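Local coordinates for extracellular solute-binding protein family 5 (Brucella melitensis, PDB 4ONY) that probably binds peptides or related solutes in the periplasm and delivers them to an ABC transporter for uptake, at residues A[81-86]-A[216-221]; A[134-139]-A[169-174]; A[141-146]-A[190-195]; A[152-157]-A[182-187]. All coordinates share one frame; numbering follows the deposited sequence.

All four contacts lie on one lobe of the chain and are largely buried: in contacts 1 and 3 every touching residue is buried, whereas contacts 2 and 4 each include a partly exposed leucine, L137 and L184. Contacts 2 and 3 share helix 133-146, which contact 2 sets against strand 168-173 and contact 3 against the loop 190-195. Contact 4 ties the loop after that helix to helix 181-187. Contact 1 belongs to another sheet, where a loop borders strand 216-222; it meets contact 3 through a probable Q85–V191 backbone bond. Contacts 2 and 3 are purely apolar, contact 1 adds a backbone hydrogen bond and a sulfur, and contact 4 packs aliphatic carbon on an arginine.

Contact 1: residues A[81-86]-A[216-221]; sequences NMVYQT and YVVASV
M82 meets Y216 twice, once through its backbone and once through its sulfur. Its carbonyl O accepts a hydrogen bond from Y216 N, 3.3 Å long and nearly straight at the hydrogen (164°). The M82 side chain sets out with CB pointing toward the strand: CG stands anti to the carbonyl carbon (chi1 -68°), and the nearly extended chi2 carries SD along to the tyrosine ring. There SD lies 3.8 Å from Y216 CD2 and 4.3 Å from the ring centroid, 34° off the ring normal, an oblique Met-aromatic contact. M82 CG lies 4.0 Å from the same ring carbon, Y216 CD2. The phenol oxygen of Y216 has its own partner, the carbonyl of F249, while I252 of strand 251-257 touches both M82 and Y216.

Strand 216-222 is an outermost strand of a mixed four-stranded sheet, paired along one side with strand 226-231; A219 and S220 together face V228 in a classic beta bulge. The loop thus comes up to the start of the strand, just before the bulge, and a single backbone bond joins the two segments.

V83 comes next and uses one branch only. CG2 sits 3.5 Å from Y216 O and, more loosely, 4.3 Å from V218 CG2, so this methyl bridges two residues of the strand. Y229, on strand 226-231, touches both valines, and further along the loop Q85 and T86 reach L101 of strand 97-108.

Contact 2: residues A[134-139]-A[169-174]; sequences DDVLFT and VRFTFN
V136 projects from helix 133-146 toward strand 168-173, and its CG1 methyl is the central bump of the contact. It fits between two strand side chains, 4.0 Å from F171 CZ and 4.3 Å from V169 CG1. With CG1 anti to the backbone N (chi1 179°), this branch reaches the far end of the phenylalanine, whose ring it meets obliquely. V169 is a bump in return: its two methyls divide the work, CG1 going to V136 and CG2 to L137 CD2 at 4.2 Å. The leucine starts off to one side of the strand, and its end comes nearer at V169. F171 likewise brings only the end of its ring to the helix.

Here a helix lies on a sheet face, running within about 31° of the strand direction; the axes of helix 134-139 and strand 169-173 approach to 10.0 Å. I161 of the neighbouring strand 158-165 touches L137, V169 and F171, and Y140 meets the F171 ring edge-to-face.

The T139 OG1 to D135 O bond, 2.7 Å, stays within the helix. Every contact between the two segments is carbon on carbon, with no hydrogen bond across, which implies that shape and burial hold helix to strand here.

Contact 3: residues A[141-146]-A[190-195]; sequences DILTEK and PVLPKH
Near-staggered torsions in L143 and L192 bring their ends together: each has CG anti to its carbonyl carbon (chi1 -70° and -56°) and an extended chi2, giving two straight leucines that cross obliquely. L192 CD1 is the meeting point, lying 4.0 Å from L143 CG and the same distance from L143 CD2. The methyl therefore rests in the fork of the leucine. I142 adds a third wall with its CG2 branch, which comes to 4.0 Å from L192 CD1, the two side chains crossing at about a right angle.

Beside it, L143 CD1 meets the proline ring of P190 tip to tip, 3.9 Å from CG and 4.1 Å from CD. Two consecutive helix residues thus close on two alternate residues of the loop, while V191 between them points away.

This packing lays the loop that follows helix 181-187 along the last turns of helix 133-146. F202 also touches I142, and F61 touches P190. One and two turns earlier on the helix, T139 OG1 hydrogen-bonds L192 N, and D135 OD1 hydrogen-bonds K194 N.

The chemistry divides accordingly: methyl contacts fill the buried interface, whereas the polar bonds to the loop backbone come from earlier turns of the helix and probably help to fix its course.

Contact 4: residues A[152-157]-A[182-187]; sequences NSRMSR and PMLIAG
R154, at the approach to the short 3-10 turn 155-157, faces helix 181-187 at I185, the two CA atoms 7.7 Å apart. Within the family 5 solute-binding region, the contact joins this helix to the loop that leads from helix 133-146 into strand 158-165. R157 N closes the turn of the loop on R154 O, and helix 181-187 ends here in ordinary backbone bonds such as G187 N to M183 O.

Of the side chains, R154 gives about half of the buried surface. Its chain bends at chi2 (44°), which lets the aliphatic part and the guanidinium meet different partners. CG lies 4.0 Å from I185 CD1, where the two side chains run alongside each other in opposite senses. The R154 and L184 side chains meet at about a right angle, with NH1 4.0 Å from L184 CD1 and L184 CB over one face of the guanidinium toward the rim. NH2 bonds S188 O, just beyond the helix, which helps to hold the group while L184 packs on it.

The loop is braced from within: S153 O accepts from both S156 OG (2.8 Å) and R157 NH2 (3.0 Å), and R157 NE, with its partner in the guanidinium plane, reaches S156 OG at 3.1 Å.

Contact 1: residues A[81-86]-A[216-221]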
loop_
_atom_site.group_PDB
_atom_site.type_symbol
_atom_site.label_atom_id
_atom_site.label_comp_id
_atom_site.label_asym_id
_atom_site.label_seq_id
_atom_site.Cartn_x
_atom_site.Cartn_y
_atom_site.Cartn_z
ATOM N N ASN A 81 4.896 11.619 -9.324
ATOM C CA ASN A 81 5.036 13.046 -9.102
ATOM C C ASN A 81 5.226 13.806 -10.415
ATOM O O ASN A 81 6.343 14.063 -10.851
ATOM C CB ASN A 81 6.175 13.299 -8.088
ATOM C CG ASN A 81 6.010 12.501 -6.782
ATOM O OD1 ASN A 81 4.889 12.223 -6.292
ATOM N ND2 ASN A 81 7.123 12.115 -6.214
ATOM N N MET A 82 4.128 14.206 -11.049
ATOM C CA MET A 82 4.208 14.880 -12.337
ATOM C C MET A 82 4.535 16.388 -12.332
ATOM O O MET A 82 5.132 16.909 -13.317
ATOM C CB MET A 82 2.947 14.625 -13.131
ATOM C CG MET A 82 2.823 13.151 -13.551
ATOM S SD MET A 82 1.601 12.945 -14.840
ATOM C CE MET A 82 0.133 13.238 -13.839
ATOM N N VAL A 83 4.183 17.083 -11.253
ATOM C CA VAL A 83 4.454 18.514 -11.141
ATOM C C VAL A 83 5.513 18.796 -10.070
ATOM O O VAL A 83 6.535 19.410 -10.348
ATOM C CB VAL A 83 3.165 19.296 -10.841
ATOM C CG1 VAL A 83 3.454 20.766 -10.585
ATOM C CG2 VAL A 83 2.202 19.137 -12.021
ATOM N N TYR A 84 5.258 18.345 -8.850
ATOM C CA TYR A 84 6.183 18.527 -7.772
ATOM C C TYR A 84 7.091 17.311 -7.641
ATOM O O TYR A 84 6.607 16.178 -7.524
ATOM C CB TYR A 84 5.410 18.721 -6.486
ATOM C CG TYR A 84 4.632 20.046 -6.452
ATOM C CD1 TYR A 84 5.290 21.259 -6.339
ATOM C CD2 TYR A 84 3.239 20.054 -6.492
ATOM C CE1 TYR A 84 4.591 22.474 -6.317
ATOM C CE2 TYR A 84 2.533 21.248 -6.440
ATOM C CZ TYR A 84 3.209 22.448 -6.350
ATOM O OH TYR A 84 2.513 23.609 -6.277
ATOM N N GLN A 85 8.401 17.556 -7.608
ATOM C CA GLN A 85 9.382 16.489 -7.529
ATOM C C GLN A 85 10.055 16.440 -6.186
ATOM O O GLN A 85 10.013 17.384 -5.404
ATOM C CB GLN A 85 10.434 16.683 -8.592
ATOM C CG GLN A 85 9.887 16.662 -9.993
ATOM C CD GLN A 85 10.977 16.773 -11.041
ATOM O OE1 GLN A 85 11.769 17.691 -11.027
ATOM N NE2 GLN A 85 10.999 15.809 -11.969
ATOM N N THR A 86 10.666 15.302 -5.938
ATOM C CA THR A 86 11.429 15.042 -4.729
ATOM C C THR A 86 12.934 15.112 -5.052
ATOM O O THR A 86 13.334 15.187 -6.233
ATOM C CB THR A 86 11.126 13.635 -4.224
ATOM O OG1 THR A 86 11.383 12.718 -5.291
ATOM C CG2 THR A 86 9.699 13.561 -3.806
ATOM N N TYR A 216 5.382 17.655 -16.486
ATOM C CA TYR A 216 4.064 18.063 -16.958
ATOM C C TYR A 216 3.614 19.354 -16.297
ATOM O O TYR A 216 3.845 19.536 -15.098
ATOM C CB TYR A 216 3.057 16.929 -16.712
ATOM C CG TYR A 216 3.317 15.709 -17.545
ATOM C CD1 TYR A 216 2.825 15.620 -18.830
ATOM C CD2 TYR A 216 4.088 14.667 -17.068
ATOM C CE1 TYR A 216 3.080 14.503 -19.629
ATOM C CE2 TYR A 216 4.365 13.534 -17.860
ATOM C CZ TYR A 216 3.852 13.464 -19.139
ATOM O OH TYR A 216 4.110 12.382 -19.951
ATOM N N VAL A 217 3.029 20.264 -17.076
ATOM C CA VAL A 217 2.415 21.451 -16.525
ATOM C C VAL A 217 0.894 21.283 -16.556
ATOM O O VAL A 217 0.342 20.515 -17.351
ATOM C CB VAL A 217 2.820 22.726 -17.275
ATOM C CG1 VAL A 217 4.343 22.871 -17.309
ATOM C CG2 VAL A 217 2.280 22.745 -18.696
ATOM N N VAL A 218 0.220 21.994 -15.676
ATOM C CA VAL A 218 -1.219 21.981 -15.629
ATOM C C VAL A 218 -1.722 22.931 -16.704
ATOM O O VAL A 218 -1.594 24.122 -16.574
ATOM C CB VAL A 218 -1.705 22.398 -14.223
ATOM C CG1 VAL A 218 -3.209 22.540 -14.199
ATOM C CG2 VAL A 218 -1.219 21.393 -13.180
ATOM N N ALA A 219 -2.292 22.379 -17.778
ATOM C CA ALA A 219 -2.742 23.147 -18.930
ATOM C C ALA A 219 -4.187 23.625 -18.788
ATOM O O ALA A 219 -4.532 24.679 -19.285
ATOM C CB ALA A 219 -2.624 22.297 -20.171
ATOM N N SER A 220 -5.042 22.850 -18.142
ATOM C CA SER A 220 -6.411 23.308 -17.888
ATOM C C SER A 220 -7.047 22.532 -16.771
ATOM O O SER A 220 -6.712 21.361 -16.488
ATOM C CB SER A 220 -7.327 23.219 -19.115
ATOM O OG SER A 220 -7.551 21.892 -19.454
ATOM N N VAL A 221 -8.018 23.198 -16.185
ATOM C CA VAL A 221 -8.660 22.739 -14.997
ATOM C C VAL A 221 -10.153 22.992 -15.090
ATOM O O VAL A 221 -10.573 24.135 -15.281
ATOM C CB VAL A 221 -8.086 23.504 -13.800
ATOM C CG1 VAL A 221 -8.544 22.851 -12.542
ATOM C CG2 VAL A 221 -6.559 23.501 -13.836
#

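Contact 2: residues A[134-139]-A[169-174]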
loop_
_atom_site.group_PDB
_atom_site.type_symbol
_atom_site.label_atom_id
_atom_site.label_comp_id
_atom_site.label_asym_id
_atom_site.label_seq_id
_atom_site.Cartn_x
_atom_site.Cartn_y
_atom_site.Cartn_z
ATOM N N ASP A 134 18.237 27.541 -1.927
ATOM C CA ASP A 134 17.298 28.434 -1.307
ATOM C C ASP A 134 15.835 27.924 -1.424
ATOM O O ASP A 134 15.067 28.049 -0.484
ATOM C CB ASP A 134 17.442 29.825 -1.891
ATOM C CG ASP A 134 16.806 30.851 -1.029
ATOM O OD1 ASP A 134 17.238 30.987 0.135
ATOM O OD2 ASP A 134 15.876 31.510 -1.521
ATOM N N ASP A 135 15.462 27.340 -2.560
ATOM C CA ASP A 135 14.115 26.688 -2.685
ATOM C C ASP A 135 13.926 25.565 -1.672
ATOM O O ASP A 135 12.827 25.426 -1.080
ATOM C CB ASP A 135 13.872 26.138 -4.096
ATOM C CG ASP A 135 13.724 27.241 -5.139
ATOM O OD1 ASP A 135 12.926 28.193 -4.908
ATOM O OD2 ASP A 135 14.393 27.145 -6.216
ATOM N N VAL A 136 14.967 24.755 -1.450
ATOM C CA VAL A 136 14.890 23.664 -0.466
ATOM C C VAL A 136 14.675 24.237 0.928
ATOM O O VAL A 136 13.804 23.781 1.668
ATOM C CB VAL A 136 16.152 22.789 -0.458
ATOM C CG1 VAL A 136 16.044 21.673 0.597
ATOM C CG2 VAL A 136 16.432 22.210 -1.839
ATOM N N LEU A 137 15.458 25.248 1.293
ATOM C CA LEU A 137 15.331 25.818 2.629
ATOM C C LEU A 137 13.944 26.400 2.814
ATOM O O LEU A 137 13.320 26.222 3.874
ATOM C CB LEU A 137 16.395 26.914 2.906
ATOM C CG LEU A 137 17.875 26.528 2.858
ATOM C CD1 LEU A 137 18.765 27.710 3.221
ATOM C CD2 LEU A 137 18.165 25.370 3.787
ATOM N N PHE A 138 13.490 27.136 1.797
ATOM C CA PHE A 138 12.170 27.723 1.815
ATOM C C PHE A 138 11.111 26.643 2.022
ATOM O O PHE A 138 10.161 26.824 2.805
ATOM C CB PHE A 138 11.936 28.458 0.500
ATOM C CG PHE A 138 10.501 28.742 0.202
ATOM C CD1 PHE A 138 9.862 29.814 0.779
ATOM C CD2 PHE A 138 9.822 27.978 -0.712
ATOM C CE1 PHE A 138 8.532 30.089 0.470
ATOM C CE2 PHE A 138 8.485 28.236 -1.011
ATOM C CZ PHE A 138 7.845 29.268 -0.408
ATOM N N THR A 139 11.277 25.534 1.318
ATOM C CA THR A 139 10.319 24.417 1.358
ATOM C C THR A 139 10.099 23.908 2.770
ATOM O O THR A 139 8.954 23.741 3.194
ATOM C CB THR A 139 10.759 23.234 0.446
ATOM O OG1 THR A 139 10.803 23.648 -0.930
ATOM C CG2 THR A 139 9.789 22.084 0.563
ATOM N N VAL A 169 23.082 21.028 0.190
ATOM C CA VAL A 169 22.310 21.237 1.393
ATOM C C VAL A 169 22.420 20.039 2.312
ATOM O O VAL A 169 22.245 18.906 1.900
ATOM C CB VAL A 169 20.853 21.607 1.067
ATOM C CG1 VAL A 169 20.127 20.503 0.260
ATOM C CG2 VAL A 169 20.106 21.890 2.341
ATOM N N ARG A 170 22.686 20.288 3.578
ATOM C CA ARG A 170 22.837 19.228 4.565
ATOM C C ARG A 170 21.766 19.290 5.656
ATOM O O ARG A 170 21.507 20.344 6.207
ATOM C CB ARG A 170 24.222 19.290 5.222
ATOM C CG ARG A 170 24.378 18.223 6.293
ATOM C CD ARG A 170 25.707 18.244 7.041
ATOM N NE ARG A 170 26.796 17.756 6.204
ATOM C CZ ARG A 170 27.814 16.976 6.610
ATOM N NH1 ARG A 170 27.919 16.563 7.883
ATOM N NH2 ARG A 170 28.758 16.608 5.736
ATOM N N PHE A 171 21.149 18.149 5.943
ATOM C CA PHE A 171 20.187 17.995 7.050
ATOM C C PHE A 171 20.894 17.240 8.159
ATOM O O PHE A 171 21.372 16.126 7.931
ATOM C CB PHE A 171 18.990 17.135 6.592
ATOM C CG PHE A 171 18.170 17.761 5.502
ATOM C CD1 PHE A 171 18.597 17.748 4.190
ATOM C CD2 PHE A 171 16.961 18.355 5.787
ATOM C CE1 PHE A 171 17.831 18.327 3.183
ATOM C CE2 PHE A 171 16.202 18.940 4.796
ATOM C CZ PHE A 171 16.641 18.938 3.493
ATOM N N THR A 172 21.000 17.833 9.334
ATOM C CA THR A 172 21.519 17.128 10.514
ATOM C C THR A 172 20.372 16.796 11.447
ATOM O O THR A 172 19.590 17.682 11.795
ATOM C CB THR A 172 22.546 17.997 11.254
ATOM O OG1 THR A 172 23.535 18.421 10.335
ATOM C CG2 THR A 172 23.212 17.228 12.426
ATOM N N PHE A 173 20.264 15.530 11.837
ATOM C CA PHE A 173 19.123 15.050 12.581
ATOM C C PHE A 173 19.356 15.037 14.076
ATOM O O PHE A 173 20.486 15.019 14.525
ATOM C CB PHE A 173 18.725 13.645 12.091
ATOM C CG PHE A 173 18.480 13.600 10.609
ATOM C CD1 PHE A 173 17.499 14.411 10.048
ATOM C CD2 PHE A 173 19.263 12.849 9.791
ATOM C CE1 PHE A 173 17.287 14.430 8.690
ATOM C CE2 PHE A 173 19.035 12.844 8.428
ATOM C CZ PHE A 173 18.041 13.633 7.875
ATOM N N ASN A 174 18.260 15.053 14.821
ATOM C CA ASN A 174 18.302 15.002 16.276
ATOM C C ASN A 174 17.907 13.627 16.741
ATOM O O ASN A 174 17.644 12.725 15.943
ATOM C CB ASN A 174 17.432 16.093 16.901
ATOM C CG ASN A 174 15.943 15.917 16.623
ATOM O OD1 ASN A 174 15.416 14.806 16.571
ATOM N ND2 ASN A 174 15.250 17.026 16.480
#

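Contact 3: residues A[141-146]-A[190-195]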
loop_
_atom_site.group_PDB
_atom_site.type_symbol
_atom_site.label_atom_id
_atom_site.label_comp_id
_atom_site.label_asym_id
_atom_site.label_seq_id
_atom_site.Cartn_x
_atom_site.Cartn_y
_atom_site.Cartn_z
ATOM N N ASP A 141 10.862 25.441 5.605
ATOM C CA ASP A 141 10.280 26.575 6.353
ATOM C C ASP A 141 8.721 26.623 6.163
ATOM O O ASP A 141 7.948 26.429 7.133
ATOM C CB ASP A 141 10.959 27.878 5.890
ATOM C CG ASP A 141 10.400 29.120 6.577
ATOM O OD1 ASP A 141 9.732 29.007 7.602
ATOM O OD2 ASP A 141 10.607 30.211 6.048
ATOM N N ILE A 142 8.269 26.784 4.919
ATOM C CA ILE A 142 6.858 26.992 4.694
ATOM C C ILE A 142 5.984 25.769 4.996
ATOM O O ILE A 142 4.882 25.931 5.477
ATOM C CB ILE A 142 6.557 27.552 3.286
ATOM C CG1 ILE A 142 5.129 28.099 3.236
ATOM C CG2 ILE A 142 6.736 26.510 2.202
ATOM C CD1 ILE A 142 4.796 28.786 1.925
ATOM N N LEU A 143 6.466 24.555 4.726
ATOM C CA LEU A 143 5.692 23.357 5.005
ATOM C C LEU A 143 5.582 23.064 6.496
ATOM O O LEU A 143 4.557 22.567 6.936
ATOM C CB LEU A 143 6.261 22.147 4.290
ATOM C CG LEU A 143 6.089 22.151 2.786
ATOM C CD1 LEU A 143 6.716 20.899 2.228
ATOM C CD2 LEU A 143 4.591 22.149 2.440
ATOM N N THR A 144 6.623 23.373 7.251
ATOM C CA THR A 144 6.560 23.300 8.678
ATOM C C THR A 144 5.520 24.287 9.239
ATOM O O THR A 144 4.683 23.931 10.064
ATOM C CB THR A 144 7.946 23.548 9.297
ATOM O OG1 THR A 144 8.865 22.559 8.782
ATOM C CG2 THR A 144 7.875 23.428 10.820
ATOM N N GLU A 145 5.537 25.522 8.758
ATOM C CA GLU A 145 4.599 26.547 9.282
ATOM C C GLU A 145 3.145 26.299 8.803
ATOM O O GLU A 145 2.179 26.463 9.587
ATOM C CB GLU A 145 5.076 27.931 8.842
ATOM C CG GLU A 145 4.397 29.095 9.571
ATOM C CD GLU A 145 4.336 30.435 8.811
ATOM O OE1 GLU A 145 5.158 30.758 7.939
ATOM O OE2 GLU A 145 3.420 31.206 9.131
ATOM N N LYS A 146 2.980 25.931 7.532
ATOM C CA LYS A 146 1.661 25.965 6.891
ATOM C C LYS A 146 1.194 24.675 6.251
ATOM O O LYS A 146 0.049 24.582 5.829
ATOM C CB LYS A 146 1.660 27.051 5.811
ATOM C CG LYS A 146 2.152 28.411 6.263
ATOM C CD LYS A 146 1.768 29.499 5.266
ATOM C CE LYS A 146 0.324 29.900 5.489
ATOM N NZ LYS A 146 -0.047 31.041 4.619
ATOM N N PRO A 190 8.399 17.285 -1.191
ATOM C CA PRO A 190 8.651 18.011 -2.431
ATOM C C PRO A 190 9.772 19.007 -2.315
ATOM O O PRO A 190 10.329 19.204 -1.213
ATOM C CB PRO A 190 7.335 18.736 -2.641
ATOM C CG PRO A 190 6.932 19.097 -1.239
ATOM C CD PRO A 190 7.277 17.864 -0.442
ATOM N N VAL A 191 10.128 19.607 -3.456
ATOM C CA VAL A 191 10.790 20.875 -3.462
ATOM C C VAL A 191 9.831 21.863 -4.131
ATOM O O VAL A 191 9.327 21.612 -5.229
ATOM C CB VAL A 191 12.174 20.820 -4.170
ATOM C CG1 VAL A 191 12.875 22.166 -4.061
ATOM C CG2 VAL A 191 13.042 19.757 -3.544
ATOM N N LEU A 192 9.628 22.992 -3.448
ATOM C CA LEU A 192 8.720 24.073 -3.815
ATOM C C LEU A 192 9.481 25.327 -4.287
ATOM O O LEU A 192 10.583 25.609 -3.809
ATOM C CB LEU A 192 7.879 24.493 -2.605
ATOM C CG LEU A 192 7.073 23.382 -1.945
ATOM C CD1 LEU A 192 6.223 23.886 -0.794
ATOM C CD2 LEU A 192 6.160 22.667 -2.957
ATOM N N PRO A 193 8.900 26.086 -5.222
ATOM C CA PRO A 193 9.536 27.290 -5.776
ATOM C C PRO A 193 9.298 28.566 -4.964
ATOM O O PRO A 193 8.193 29.134 -5.022
ATOM C CB PRO A 193 8.869 27.431 -7.141
ATOM C CG PRO A 193 7.523 26.828 -6.966
ATOM C CD PRO A 193 7.679 25.734 -5.948
ATOM N N LYS A 194 10.321 29.024 -4.236
ATOM C CA LYS A 194 10.229 30.250 -3.452
ATOM C C LYS A 194 9.752 31.410 -4.300
ATOM O O LYS A 194 8.881 32.170 -3.858
ATOM C CB LYS A 194 11.581 30.631 -2.878
ATOM C CG LYS A 194 11.515 31.787 -1.891
ATOM C CD LYS A 194 12.871 32.044 -1.273
ATOM C CE LYS A 194 12.791 33.112 -0.211
ATOM N NZ LYS A 194 14.166 33.375 0.317
ATOM N N HIS A 195 10.282 31.532 -5.516
ATOM C CA HIS A 195 9.976 32.695 -6.346
ATOM C C HIS A 195 8.541 32.702 -6.828
ATOM O O HIS A 195 8.042 33.753 -7.146
ATOM C CB HIS A 195 10.871 32.776 -7.575
ATOM C CG HIS A 195 10.494 31.800 -8.653
ATOM N ND1 HIS A 195 10.870 30.474 -8.612
ATOM C CD2 HIS A 195 9.779 31.958 -9.793
ATOM C CE1 HIS A 195 10.391 29.861 -9.682
ATOM N NE2 HIS A 195 9.747 30.744 -10.423
#

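Contact 4: residues A[152-157]-A[182-187]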
loop_
_atom_site.group_PDB
_atom_site.type_symbol
_atom_site.label_atom_id
_atom_site.label_comp_id
_atom_site.label_asym_id
_atom_site.label_seq_id
_atom_site.Cartn_x
_atom_site.Cartn_y
_atom_site.Cartn_z
ATOM N N ASN A 152 4.359 18.764 7.626
ATOM C CA ASN A 152 4.761 19.729 8.654
ATOM C C ASN A 152 5.487 19.073 9.829
ATOM O O ASN A 152 5.860 19.758 10.774
ATOM C CB ASN A 152 3.577 20.532 9.185
ATOM C CG ASN A 152 2.628 19.694 10.026
ATOM O OD1 ASN A 152 2.656 18.459 10.003
ATOM N ND2 ASN A 152 1.763 20.365 10.743
ATOM N N SER A 153 5.692 17.766 9.781
ATOM C CA SER A 153 6.301 17.102 10.928
ATOM C C SER A 153 7.801 16.818 10.757
ATOM O O SER A 153 8.422 16.374 11.676
ATOM C CB SER A 153 5.537 15.804 11.237
ATOM O OG SER A 153 5.828 14.820 10.253
ATOM N N ARG A 154 8.396 17.109 9.598
ATOM C CA ARG A 154 9.786 16.680 9.334
ATOM C C ARG A 154 10.801 17.412 10.223
ATOM O O ARG A 154 11.738 16.780 10.753
ATOM C CB ARG A 154 10.163 16.909 7.878
ATOM C CG ARG A 154 9.817 15.784 6.906
ATOM C CD ARG A 154 8.458 15.202 7.100
ATOM N NE ARG A 154 7.915 14.570 5.891
ATOM C CZ ARG A 154 7.411 13.345 5.864
ATOM N NH1 ARG A 154 7.376 12.597 6.955
ATOM N NH2 ARG A 154 6.921 12.875 4.737
ATOM N N MET A 155 10.603 18.726 10.406
ATOM C CA MET A 155 11.557 19.536 11.124
ATOM C C MET A 155 11.678 19.200 12.617
ATOM O O MET A 155 12.715 19.438 13.184
ATOM C CB MET A 155 11.291 21.036 10.930
ATOM C CG MET A 155 11.689 21.541 9.558
ATOM S SD MET A 155 13.425 21.361 9.119
ATOM C CE MET A 155 14.143 22.563 10.258
ATOM N N SER A 156 10.660 18.598 13.231
ATOM C CA SER A 156 10.775 18.121 14.629
ATOM C C SER A 156 11.883 17.084 14.805
ATOM O O SER A 156 12.365 16.851 15.935
ATOM C CB SER A 156 9.458 17.513 15.078
ATOM O OG SER A 156 9.202 16.282 14.381
ATOM N N ARG A 157 12.297 16.468 13.692
ATOM C CA ARG A 157 13.451 15.550 13.660
ATOM C C ARG A 157 14.770 16.150 13.194
ATOM O O ARG A 157 15.800 15.447 13.151
ATOM C CB ARG A 157 13.131 14.374 12.721
ATOM C CG ARG A 157 12.881 13.059 13.406
ATOM C CD ARG A 157 11.714 13.114 14.359
ATOM N NE ARG A 157 10.530 13.602 13.700
ATOM C CZ ARG A 157 9.762 12.876 12.902
ATOM N NH1 ARG A 157 10.060 11.610 12.655
ATOM N NH2 ARG A 157 8.671 13.421 12.366
ATOM N N PRO A 182 15.932 9.689 6.937
ATOM C CA PRO A 182 16.533 10.308 5.767
ATOM C C PRO A 182 15.897 9.882 4.471
ATOM O O PRO A 182 15.881 10.672 3.540
ATOM C CB PRO A 182 17.994 9.845 5.816
ATOM C CG PRO A 182 18.225 9.488 7.239
ATOM C CD PRO A 182 16.915 8.976 7.751
ATOM N N MET A 183 15.375 8.653 4.401
ATOM C CA MET A 183 14.600 8.234 3.244
ATOM C C MET A 183 13.407 9.164 2.969
ATOM O O MET A 183 13.009 9.345 1.815
ATOM C CB MET A 183 14.061 6.797 3.372
ATOM C CG MET A 183 15.086 5.733 3.777
ATOM S SD MET A 183 16.445 5.534 2.623
ATOM C CE MET A 183 15.577 4.875 1.205
ATOM N N LEU A 184 12.804 9.710 4.026
ATOM C CA LEU A 184 11.583 10.505 3.897
ATOM C C LEU A 184 11.936 11.919 3.426
ATOM O O LEU A 184 11.198 12.532 2.660
ATOM C CB LEU A 184 10.843 10.550 5.231
ATOM C CG LEU A 184 10.456 9.201 5.838
ATOM C CD1 LEU A 184 9.659 9.352 7.127
ATOM C CD2 LEU A 184 9.606 8.428 4.827
ATOM N N ILE A 185 13.101 12.420 3.863
ATOM C CA ILE A 185 13.618 13.694 3.382
ATOM C C ILE A 185 13.893 13.584 1.861
ATOM O O ILE A 185 13.495 14.459 1.056
ATOM C CB ILE A 185 14.907 14.109 4.146
ATOM C CG1 ILE A 185 14.639 14.331 5.627
ATOM C CG2 ILE A 185 15.513 15.359 3.536
ATOM C CD1 ILE A 185 13.712 15.486 5.962
ATOM N N ALA A 186 14.530 12.478 1.481
ATOM C CA ALA A 186 14.961 12.259 0.089
ATOM C C ALA A 186 13.808 11.985 -0.870
ATOM O O ALA A 186 13.772 12.535 -1.991
ATOM C CB ALA A 186 15.997 11.130 0.024
ATOM N N GLY A 187 12.834 11.203 -0.417
ATOM C CA GLY A 187 11.734 10.739 -1.283
ATOM C C GLY A 187 10.307 11.047 -0.875
ATOM O O GLY A 187 9.399 10.692 -1.611
#